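Local structure of ketosynthase (Streptomyces sp. MSC090213JE08, 6KXF) at residues 11-16 / 237-242; 146-151 / 163-168; 7-12 / 254-259; 16-21 / 86-91. The protein probably catalyses the decarboxylative condensation of a fatty acyl-ACP with malonyl-ACP to give a 3-oxoacyl-ACP, as a beta-ketoacyl-ACP synthase of the thiolase superfamily. All coordinates share one frame; numbering follows the deposited sequence.

Interaction 1: 11-16 / 237-242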
# COMPACT_ATOMS: atom_id res chain seq x y z
N VAL A 11 -18.37 -15.04 6.96
CA VAL A 11 -19.34 -14.08 7.48
C VAL A 11 -18.61 -13.00 8.30
O VAL A 11 -17.48 -13.20 8.76
CB VAL A 11 -20.43 -14.79 8.30
CG1 VAL A 11 -21.36 -15.62 7.42
CG2 VAL A 11 -19.88 -15.62 9.44
N LEU A 12 -19.32 -11.87 8.52
CA LEU A 12 -18.87 -10.73 9.30
C LEU A 12 -19.53 -10.77 10.67
O LEU A 12 -20.74 -10.62 10.75
CB LEU A 12 -19.28 -9.44 8.56
CG LEU A 12 -18.68 -9.30 7.17
CD1 LEU A 12 -19.30 -8.13 6.39
CD2 LEU A 12 -17.17 -9.16 7.26
N THR A 13 -18.74 -11.01 11.73
CA THR A 13 -19.30 -11.18 13.06
C THR A 13 -19.03 -9.99 13.96
O THR A 13 -19.51 -9.96 15.10
CB THR A 13 -18.74 -12.46 13.69
OG1 THR A 13 -17.32 -12.45 13.63
CG2 THR A 13 -19.24 -13.68 12.96
N GLY A 14 -18.20 -9.04 13.49
CA GLY A 14 -17.78 -7.89 14.32
C GLY A 14 -17.38 -6.68 13.49
O GLY A 14 -16.67 -6.80 12.49
N PHE A 15 -17.84 -5.49 13.91
CA PHE A 15 -17.43 -4.22 13.33
C PHE A 15 -16.84 -3.34 14.44
O PHE A 15 -17.47 -3.11 15.49
CB PHE A 15 -18.63 -3.52 12.66
CG PHE A 15 -19.31 -4.23 11.51
CD1 PHE A 15 -18.61 -4.98 10.58
CD2 PHE A 15 -20.68 -4.11 11.32
CE1 PHE A 15 -19.26 -5.60 9.51
CE2 PHE A 15 -21.33 -4.73 10.26
CZ PHE A 15 -20.62 -5.48 9.35
N GLY A 16 -15.62 -2.82 14.20
CA GLY A 16 -14.96 -1.80 14.97
C GLY A 16 -14.87 -0.53 14.14
O GLY A 16 -14.31 -0.55 13.02
N ILE A 237 -12.40 -1.88 11.28
CA ILE A 237 -11.89 -3.24 11.29
C ILE A 237 -13.08 -4.17 11.32
O ILE A 237 -14.05 -3.92 12.04
CB ILE A 237 -10.95 -3.45 12.50
CG1 ILE A 237 -9.72 -2.53 12.48
CG2 ILE A 237 -10.58 -4.90 12.64
CD1 ILE A 237 -8.68 -2.78 11.38
N LEU A 238 -13.06 -5.17 10.44
CA LEU A 238 -14.08 -6.15 10.30
C LEU A 238 -13.55 -7.51 10.79
O LEU A 238 -12.43 -7.89 10.43
CB LEU A 238 -14.49 -6.24 8.82
CG LEU A 238 -15.16 -5.01 8.22
CD1 LEU A 238 -14.13 -3.97 7.80
CD2 LEU A 238 -16.06 -5.37 7.05
N VAL A 239 -14.36 -8.25 11.57
CA VAL A 239 -14.07 -9.65 11.90
C VAL A 239 -14.70 -10.52 10.82
O VAL A 239 -15.93 -10.59 10.68
CB VAL A 239 -14.53 -10.08 13.31
CG1 VAL A 239 -14.17 -11.54 13.63
CG2 VAL A 239 -13.96 -9.17 14.38
N LEU A 240 -13.82 -11.17 10.04
CA LEU A 240 -14.22 -12.16 9.07
C LEU A 240 -14.00 -13.51 9.74
O LEU A 240 -12.97 -13.66 10.39
CB LEU A 240 -13.38 -12.07 7.79
CG LEU A 240 -13.76 -10.98 6.79
CD1 LEU A 240 -13.46 -9.61 7.35
CD2 LEU A 240 -13.03 -11.19 5.46
N GLU A 241 -14.95 -14.44 9.56
CA GLU A 241 -14.95 -15.67 10.32
C GLU A 241 -15.61 -16.75 9.45
O GLU A 241 -16.52 -16.44 8.70
CB GLU A 241 -15.69 -15.40 11.63
CG GLU A 241 -15.69 -16.56 12.59
CD GLU A 241 -16.17 -16.23 14.00
OE1 GLU A 241 -16.58 -15.07 14.26
OE2 GLU A 241 -16.15 -17.15 14.84
N SER A 242 -15.13 -18.00 9.51
CA SER A 242 -15.80 -19.09 8.81
C SER A 242 -17.24 -19.21 9.33
O SER A 242 -17.54 -19.06 10.56
CB SER A 242 -15.06 -20.41 9.00
OG SER A 242 -14.95 -20.74 10.38
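Glu241 reaches across from strand 234-242 to Thr13 on its antiparallel neighbour. Its CB passes 3.9 Å from Thr13 OG1. CG lies anti to the backbone N (chi1 -175°) and the chain runs extended from there, which carries CD past the threonine at about a right angle to its side chain. OE1 then accepts a hydrogen bond of 2.8 Å from Thr13 OG1 and touches Thr13 CG2 at 3.3 Å. The same OE1 pairs with Arg249, while OE2 is bonded to Ser245 on helix 243-248. Thr13 OG1 is also flanked by Val239 CG1, 3.3 Å away.

The threonine is one extra residue in the register, between Leu12, which faces Leu240, and Gly14. Thr13 N donates to Val239 O, and Gly14 O accepts from Val239 N at 2.9 Å, while the buried Gly14 N finds no partner in the model. On either side of it the pairing is regular, with Val11 and Glu241 joined in both directions at one end and Gly16 and Ile237 at the other. On the other face Leu12 CD2 lies alongside Leu240 CD1 at 3.7 Å, and Leu238 CD2 meets Phe15 CE1 obliquely at 4.0 Å.

Leu12, Phe15, Leu238 and Leu240 thus make one face apolar, whereas the other buries a carboxylate whose two oxygens are held by a hydroxyl on each and an arginine, which would probably favour its ionised form.

Interaction 2: 146-151 / 163-168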
# COMPACT_ATOMS: atom_id res chain seq x y z
N GLY A 146 4.33 -1.28 8.34
CA GLY A 146 4.10 -2.70 8.78
C GLY A 146 3.63 -2.80 10.23
O GLY A 146 2.94 -3.78 10.67
N ARG A 147 4.00 -1.79 11.02
CA ARG A 147 3.66 -1.65 12.46
C ARG A 147 2.14 -1.56 12.68
O ARG A 147 1.64 -2.01 13.71
CB ARG A 147 4.39 -0.43 13.02
CG ARG A 147 4.20 -0.20 14.51
CD ARG A 147 5.15 0.87 15.03
NE ARG A 147 6.52 0.37 15.07
CZ ARG A 147 7.17 0.10 16.19
NH1 ARG A 147 6.71 0.53 17.36
NH2 ARG A 147 8.31 -0.57 16.13
N LEU A 148 1.39 -1.03 11.70
CA LEU A 148 -0.05 -0.84 11.86
C LEU A 148 -0.75 -2.18 12.05
O LEU A 148 -1.75 -2.19 12.73
CB LEU A 148 -0.69 -0.11 10.67
CG LEU A 148 -0.16 1.31 10.39
CD1 LEU A 148 -0.82 1.87 9.14
CD2 LEU A 148 -0.38 2.24 11.57
N SER A 149 -0.24 -3.27 11.46
CA SER A 149 -0.88 -4.56 11.64
C SER A 149 -0.23 -5.37 12.79
O SER A 149 -0.93 -6.05 13.54
CB SER A 149 -0.90 -5.32 10.31
OG SER A 149 0.41 -5.41 9.76
N THR A 150 1.10 -5.29 12.98
CA THR A 150 1.76 -6.08 14.05
C THR A 150 1.30 -5.59 15.43
O THR A 150 1.15 -6.38 16.34
CB THR A 150 3.29 -6.07 13.92
OG1 THR A 150 3.76 -4.73 14.00
CG2 THR A 150 3.79 -6.68 12.64
N VAL A 151 1.02 -4.30 15.60
CA VAL A 151 0.63 -3.81 16.95
C VAL A 151 -0.73 -4.39 17.37
O VAL A 151 -0.97 -4.60 18.56
CB VAL A 151 0.64 -2.28 17.12
CG1 VAL A 151 2.05 -1.75 17.18
CG2 VAL A 151 -0.20 -1.58 16.06
N ALA A 163 0.57 -10.78 9.87
CA ALA A 163 0.23 -9.40 10.05
C ALA A 163 0.77 -8.61 8.86
O ALA A 163 1.99 -8.27 8.80
CB ALA A 163 0.77 -8.87 11.36
N THR A 164 -0.14 -8.34 7.92
CA THR A 164 0.19 -7.64 6.66
C THR A 164 -0.50 -6.27 6.61
O THR A 164 -1.76 -6.17 6.72
CB THR A 164 -0.22 -8.48 5.44
OG1 THR A 164 0.30 -9.80 5.60
CG2 THR A 164 0.25 -7.86 4.15
N THR A 165 0.30 -5.23 6.39
CA THR A 165 -0.20 -3.93 6.08
C THR A 165 -0.20 -3.77 4.55
O THR A 165 0.86 -3.83 3.89
CB THR A 165 0.62 -2.83 6.73
OG1 THR A 165 0.57 -3.05 8.14
CG2 THR A 165 0.10 -1.46 6.37
N VAL A 166 -1.40 -3.60 3.98
CA VAL A 166 -1.57 -3.43 2.54
C VAL A 166 -1.59 -1.94 2.24
O VAL A 166 -2.49 -1.22 2.71
CB VAL A 166 -2.87 -4.08 2.03
CG1 VAL A 166 -3.05 -3.83 0.53
CG2 VAL A 166 -2.90 -5.57 2.32
N THR A 167 -0.65 -1.52 1.40
CA THR A 167 -0.36 -0.14 1.10
C THR A 167 -0.77 0.14 -0.35
O THR A 167 0.06 0.57 -1.19
CB THR A 167 1.10 0.20 1.40
OG1 THR A 167 1.99 -0.50 0.54
CG2 THR A 167 1.50 -0.13 2.82
N THR A 168 -2.05 -0.13 -0.65
CA THR A 168 -2.68 0.21 -1.95
C THR A 168 -3.60 1.43 -1.78
O THR A 168 -4.60 1.56 -2.47
CB THR A 168 -3.45 -0.97 -2.54
OG1 THR A 168 -4.46 -1.40 -1.61
CG2 THR A 168 -2.54 -2.13 -2.88
O HOH W 1 3.26 -6.01 8.97
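Ser149 points from helix 147-156 toward strand 161-166, where Ala163 and Thr165 point back at it. With OG set between its own backbone N and carbonyl carbon (chi1 54°), the serine hydroxyl stands over the strand backbone, 3.3 Å from Ala163 C, and hydrogen-bonds Thr165 OG1 at 2.9 Å. Thr165 OG1 also bonds Ala145 O, just before Gly146. Ser149 OG is further joined to water 1 at 3.0 Å, and this water donates to both Gly146 O (2.8 Å) and Ala163 O (2.6 Å), tying Gly146 and Ser149 to the strand. One residue along, Thr150 turns CG2 onto Ala163 CB, 3.9 Å away, while its OG1 is bonded to Asp363 O of the neighbouring ketosynthase chain. Two small hydroxyl side chains and an alanine keep the layers close: the helix and strand axes approach to 6.4 Å and run at 148°, roughly antiparallel.

The pair is a helix-to-strand connection of the N-terminal half of the thiolase fold. Strand 161-166 pairs in parallel with strand 105-110, whose Val109 touches Ser149, while Leu148 and Val151 on the helix pack against helix 77-92, and the neighbouring chain packs on Ala163 and Thr164.

Interaction 3: 7-12 / 254-259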
# COMPACT_ATOMS: atom_id res chain seq x y z
N ARG A 7 -17.35 -24.15 -1.83
CA ARG A 7 -16.37 -23.29 -1.20
C ARG A 7 -16.85 -22.87 0.20
O ARG A 7 -18.03 -22.90 0.55
CB ARG A 7 -16.08 -22.09 -2.09
CG ARG A 7 -17.26 -21.17 -2.25
CD ARG A 7 -16.77 -20.00 -3.06
NE ARG A 7 -17.86 -19.08 -3.24
CZ ARG A 7 -17.82 -18.09 -4.10
NH1 ARG A 7 -18.87 -17.29 -4.21
NH2 ARG A 7 -16.72 -17.91 -4.82
N ARG A 8 -15.88 -22.49 1.01
CA ARG A 8 -16.13 -22.14 2.40
C ARG A 8 -16.92 -20.83 2.42
O ARG A 8 -16.65 -19.92 1.67
CB ARG A 8 -14.80 -22.00 3.14
CG ARG A 8 -14.12 -23.32 3.46
CD ARG A 8 -13.07 -23.18 4.54
NE ARG A 8 -13.59 -23.15 5.91
CZ ARG A 8 -12.86 -22.83 6.97
NH1 ARG A 8 -11.72 -22.15 6.82
NH2 ARG A 8 -13.28 -23.19 8.17
N ARG A 9 -17.91 -20.77 3.31
CA ARG A 9 -18.65 -19.52 3.54
C ARG A 9 -17.97 -18.69 4.65
O ARG A 9 -17.44 -19.22 5.64
CB ARG A 9 -20.09 -19.87 3.83
CG ARG A 9 -20.79 -20.49 2.62
CD ARG A 9 -22.16 -19.88 2.45
NE ARG A 9 -23.07 -20.52 3.36
CZ ARG A 9 -24.23 -20.04 3.74
NH1 ARG A 9 -24.58 -18.79 3.52
NH2 ARG A 9 -25.06 -20.85 4.36
N VAL A 10 -17.94 -17.38 4.44
CA VAL A 10 -17.23 -16.44 5.31
C VAL A 10 -18.21 -15.30 5.67
O VAL A 10 -18.80 -14.70 4.79
CB VAL A 10 -15.98 -15.91 4.60
CG1 VAL A 10 -15.34 -14.74 5.35
CG2 VAL A 10 -14.95 -17.01 4.33
N VAL A 11 -18.37 -15.04 6.96
CA VAL A 11 -19.34 -14.08 7.48
C VAL A 11 -18.61 -13.00 8.30
O VAL A 11 -17.48 -13.20 8.76
CB VAL A 11 -20.43 -14.79 8.30
CG1 VAL A 11 -21.36 -15.62 7.42
CG2 VAL A 11 -19.88 -15.62 9.44
N LEU A 12 -19.32 -11.87 8.52
CA LEU A 12 -18.87 -10.73 9.30
C LEU A 12 -19.53 -10.77 10.67
O LEU A 12 -20.74 -10.62 10.75
CB LEU A 12 -19.28 -9.44 8.56
CG LEU A 12 -18.68 -9.30 7.17
CD1 LEU A 12 -19.30 -8.13 6.39
CD2 LEU A 12 -17.17 -9.16 7.26
N HIS A 254 -23.53 -10.22 11.17
CA HIS A 254 -24.00 -8.97 10.53
C HIS A 254 -24.40 -9.22 9.07
O HIS A 254 -25.43 -8.72 8.62
CB HIS A 254 -22.92 -7.89 10.62
CG HIS A 254 -22.67 -7.36 12.00
ND1 HIS A 254 -23.61 -6.59 12.69
CD2 HIS A 254 -21.56 -7.38 12.77
CE1 HIS A 254 -23.08 -6.18 13.83
NE2 HIS A 254 -21.81 -6.66 13.91
N ALA A 255 -23.56 -9.96 8.33
CA ALA A 255 -23.70 -10.15 6.93
C ALA A 255 -22.68 -11.19 6.47
O ALA A 255 -21.82 -11.61 7.23
CB ALA A 255 -23.52 -8.84 6.19
N GLU A 256 -22.72 -11.53 5.18
CA GLU A 256 -21.85 -12.55 4.61
C GLU A 256 -20.95 -11.90 3.55
O GLU A 256 -21.38 -10.99 2.84
CB GLU A 256 -22.66 -13.69 4.00
CG GLU A 256 -21.78 -14.75 3.32
CD GLU A 256 -22.48 -16.04 2.92
OE1 GLU A 256 -23.65 -16.17 3.21
OE2 GLU A 256 -21.82 -16.92 2.34
N VAL A 257 -19.69 -12.34 3.47
CA VAL A 257 -18.78 -11.90 2.43
C VAL A 257 -18.94 -12.87 1.25
O VAL A 257 -18.64 -14.05 1.41
CB VAL A 257 -17.30 -11.82 2.88
CG1 VAL A 257 -16.47 -11.14 1.80
CG2 VAL A 257 -17.17 -11.10 4.21
N LEU A 258 -19.35 -12.36 0.08
CA LEU A 258 -19.67 -13.20 -1.06
C LEU A 258 -18.43 -13.30 -1.98
O LEU A 258 -18.09 -14.41 -2.38
CB LEU A 258 -20.91 -12.69 -1.80
CG LEU A 258 -22.24 -12.78 -1.03
CD1 LEU A 258 -23.39 -12.32 -1.93
CD2 LEU A 258 -22.54 -14.20 -0.51
N GLY A 259 -17.74 -12.18 -2.23
CA GLY A 259 -16.58 -12.19 -3.08
C GLY A 259 -16.02 -10.81 -3.31
O GLY A 259 -16.53 -9.81 -2.76
O HOH W 2 -19.28 -16.56 2.06
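Glu256 meets Arg9 through an extended chain with CG anti to its backbone N (chi1 177°), while Arg9 folds at chi2 and again at chi3 (-80°) to bring its guanidinium over from just before strand 10-19. The two side chains cross at about a right angle, their planes 40° apart, and Arg9 NH1 forms a salt bridge of 2.8 Å with the syn side of Glu256 OE1. Glu256 OE2 lies against the aliphatic part of the arginine, 3.0 Å from Arg9 CD. OE2 is also 2.6 Å from water 2, which accepts a hydrogen bond from Val10 N and sits close to Val257 O.

Along the backbone the antiparallel strands are pinned by Val257 N to Val10 O, and by Leu12 N to Ala255 O at 2.8 Å; His254 N adds a bond to Leu12 O, also 2.8 Å. On the face away from the ion pair, Leu12 CD2 packs on Val257 CG2 at 3.6 Å, with helix 172-185 covering Val10 and Val257. Tyr407, near the C-terminus, touches both Arg9 and Glu256.

A leucine in place of Glu256 would probably leave the Arg9 guanidinium without its carboxylate mate and water 2 with one anchor fewer. The chemistry therefore divides in two: apolar side chains join the strands on the helix-covered face, and on the other face an ion pair and a water fasten the loop that leads into strand 10-19.

Interaction 4: 16-21 / 86-91; sequences GVISSI and ARMAVD
Close packing against bare backbone comes first: Gly16 of strand 10-19 lies directly on helix 77-92, with Ala89 CB 3.4 Å from Gly16 N and Met88 CB 3.9 Å from Gly16 CA. A CB at Gly16 would fall 2.8 Å from Ala89 N, a clash, so the glycine lets the helix come this near; the two axes approach to 6.4 Å.

The second kind is sulfur and methyl packing. Met88 runs outward from the helix and bends at its last torsion (chi3 65°), which turns CE onto the strand backbone, 3.2 Å from Val17 O. SD lies 3.9 Å from Ile18 CG1, the two side chains crossing at about a right angle. Trp66 also touches Met88, and Val58 and Phe61 pack on Ile18. In the layered thiolase fold this is the seam where an outer helix rests on the sheet; the same helix also packs on Ile237 and Val239 of the adjoining strand 234-242. Replacing Met88 by an alanine would probably open a gap over Val17 O and leave Ile18 CG1 without its thioether neighbour.

Hydrogen bonding is confined to each segment's own surroundings. Val90 N donates to Ala86 O within the helix, and Ile18 pairs with Ala235. Where the strand ends, Ser19 OG accepts from Ile21 N at 3.3 Å, forming an ST turn, and is also bonded to Gly22 O.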
# COMPACT_ATOMS: atom_id res chain seq x y z
N GLY A 16 -15.62 -2.82 14.20
CA GLY A 16 -14.96 -1.80 14.97
C GLY A 16 -14.87 -0.53 14.14
O GLY A 16 -14.31 -0.55 13.02
N VAL A 17 -15.42 0.56 14.66
CA VAL A 17 -15.55 1.80 13.91
C VAL A 17 -15.03 2.96 14.75
O VAL A 17 -15.57 3.20 15.90
CB VAL A 17 -17.01 2.09 13.51
CG1 VAL A 17 -17.10 3.43 12.81
CG2 VAL A 17 -17.59 0.99 12.65
N ILE A 18 -14.03 3.66 14.21
CA ILE A 18 -13.61 5.01 14.69
C ILE A 18 -13.73 5.95 13.48
O ILE A 18 -12.92 5.87 12.54
CB ILE A 18 -12.20 5.00 15.30
CG1 ILE A 18 -12.18 4.12 16.56
CG2 ILE A 18 -11.72 6.41 15.59
CD1 ILE A 18 -10.81 3.79 17.04
N SER A 19 -14.76 6.81 13.49
CA SER A 19 -15.04 7.67 12.35
C SER A 19 -15.40 9.09 12.79
O SER A 19 -15.63 9.35 13.96
CB SER A 19 -16.16 7.11 11.49
OG SER A 19 -17.44 7.34 12.08
N SER A 20 -15.46 9.99 11.80
CA SER A 20 -15.83 11.40 11.97
C SER A 20 -17.33 11.58 12.25
O SER A 20 -17.76 12.70 12.57
CB SER A 20 -15.40 12.20 10.74
OG SER A 20 -16.10 11.76 9.59
N ILE A 21 -18.15 10.53 12.10
CA ILE A 21 -19.58 10.62 12.33
C ILE A 21 -20.02 9.64 13.42
O ILE A 21 -21.21 9.37 13.54
CB ILE A 21 -20.40 10.41 11.04
CG1 ILE A 21 -20.35 8.96 10.55
CG2 ILE A 21 -20.00 11.41 9.98
CD1 ILE A 21 -21.37 8.61 9.50
N ALA A 86 -9.76 -2.45 16.29
CA ALA A 86 -9.64 -3.91 16.36
C ALA A 86 -10.20 -4.43 17.69
O ALA A 86 -10.95 -5.41 17.69
CB ALA A 86 -8.20 -4.35 16.16
N ARG A 87 -9.85 -3.77 18.81
CA ARG A 87 -10.44 -4.13 20.11
C ARG A 87 -11.97 -4.01 20.02
O ARG A 87 -12.69 -4.88 20.44
CB ARG A 87 -9.85 -3.31 21.25
CG ARG A 87 -10.66 -3.39 22.55
CD ARG A 87 -10.58 -4.75 23.23
NE ARG A 87 -9.24 -4.96 23.75
CZ ARG A 87 -8.70 -6.13 24.02
NH1 ARG A 87 -9.46 -7.21 23.99
NH2 ARG A 87 -7.40 -6.22 24.29
N MET A 88 -12.47 -2.91 19.48
CA MET A 88 -13.91 -2.72 19.36
C MET A 88 -14.53 -3.83 18.49
O MET A 88 -15.62 -4.26 18.74
CB MET A 88 -14.25 -1.36 18.75
CG MET A 88 -13.93 -0.18 19.68
SD MET A 88 -14.06 1.44 18.77
CE MET A 88 -15.81 1.30 18.46
N ALA A 89 -13.86 -4.24 17.43
CA ALA A 89 -14.40 -5.26 16.52
C ALA A 89 -14.49 -6.62 17.22
O ALA A 89 -15.50 -7.27 17.09
CB ALA A 89 -13.56 -5.35 15.26
N VAL A 90 -13.43 -7.04 17.91
CA VAL A 90 -13.46 -8.31 18.61
C VAL A 90 -14.53 -8.30 19.72
O VAL A 90 -15.22 -9.28 19.85
CB VAL A 90 -12.08 -8.75 19.13
CG1 VAL A 90 -11.09 -8.93 17.99
CG2 VAL A 90 -11.53 -7.86 20.21
N ASP A 91 -14.67 -7.20 20.48
CA ASP A 91 -15.78 -7.07 21.43
C ASP A 91 -17.14 -7.12 20.71
O ASP A 91 -18.03 -7.76 21.21
CB ASP A 91 -15.62 -5.80 22.28
CG ASP A 91 -14.46 -5.86 23.25
OD1 ASP A 91 -13.94 -6.96 23.46
OD2 ASP A 91 -14.08 -4.82 23.78

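In the fold
Strand 10-19 is the common element: interactions 1, 3 and 4 all use it, and its two edges are taken by strand 234-242 in interaction 1 and strand 255-264 in interaction 3. The centres of interactions 1 and 3 are about 9 Å apart, and Phe15 stacks on His254 between them. Interaction 4, about 11 Å from interaction 1 between centres, lays helix 77-92 on the same strand farther along, with Ala89 touching Ile237. Interaction 2 stands apart, about 18 Å from interaction 1 between centres, but reaches the same mixed sheet through strand 161-166. Interaction 4 closes before interaction 2 opens; interactions 1 and 3 span both, drawing the chain's start against its later strands.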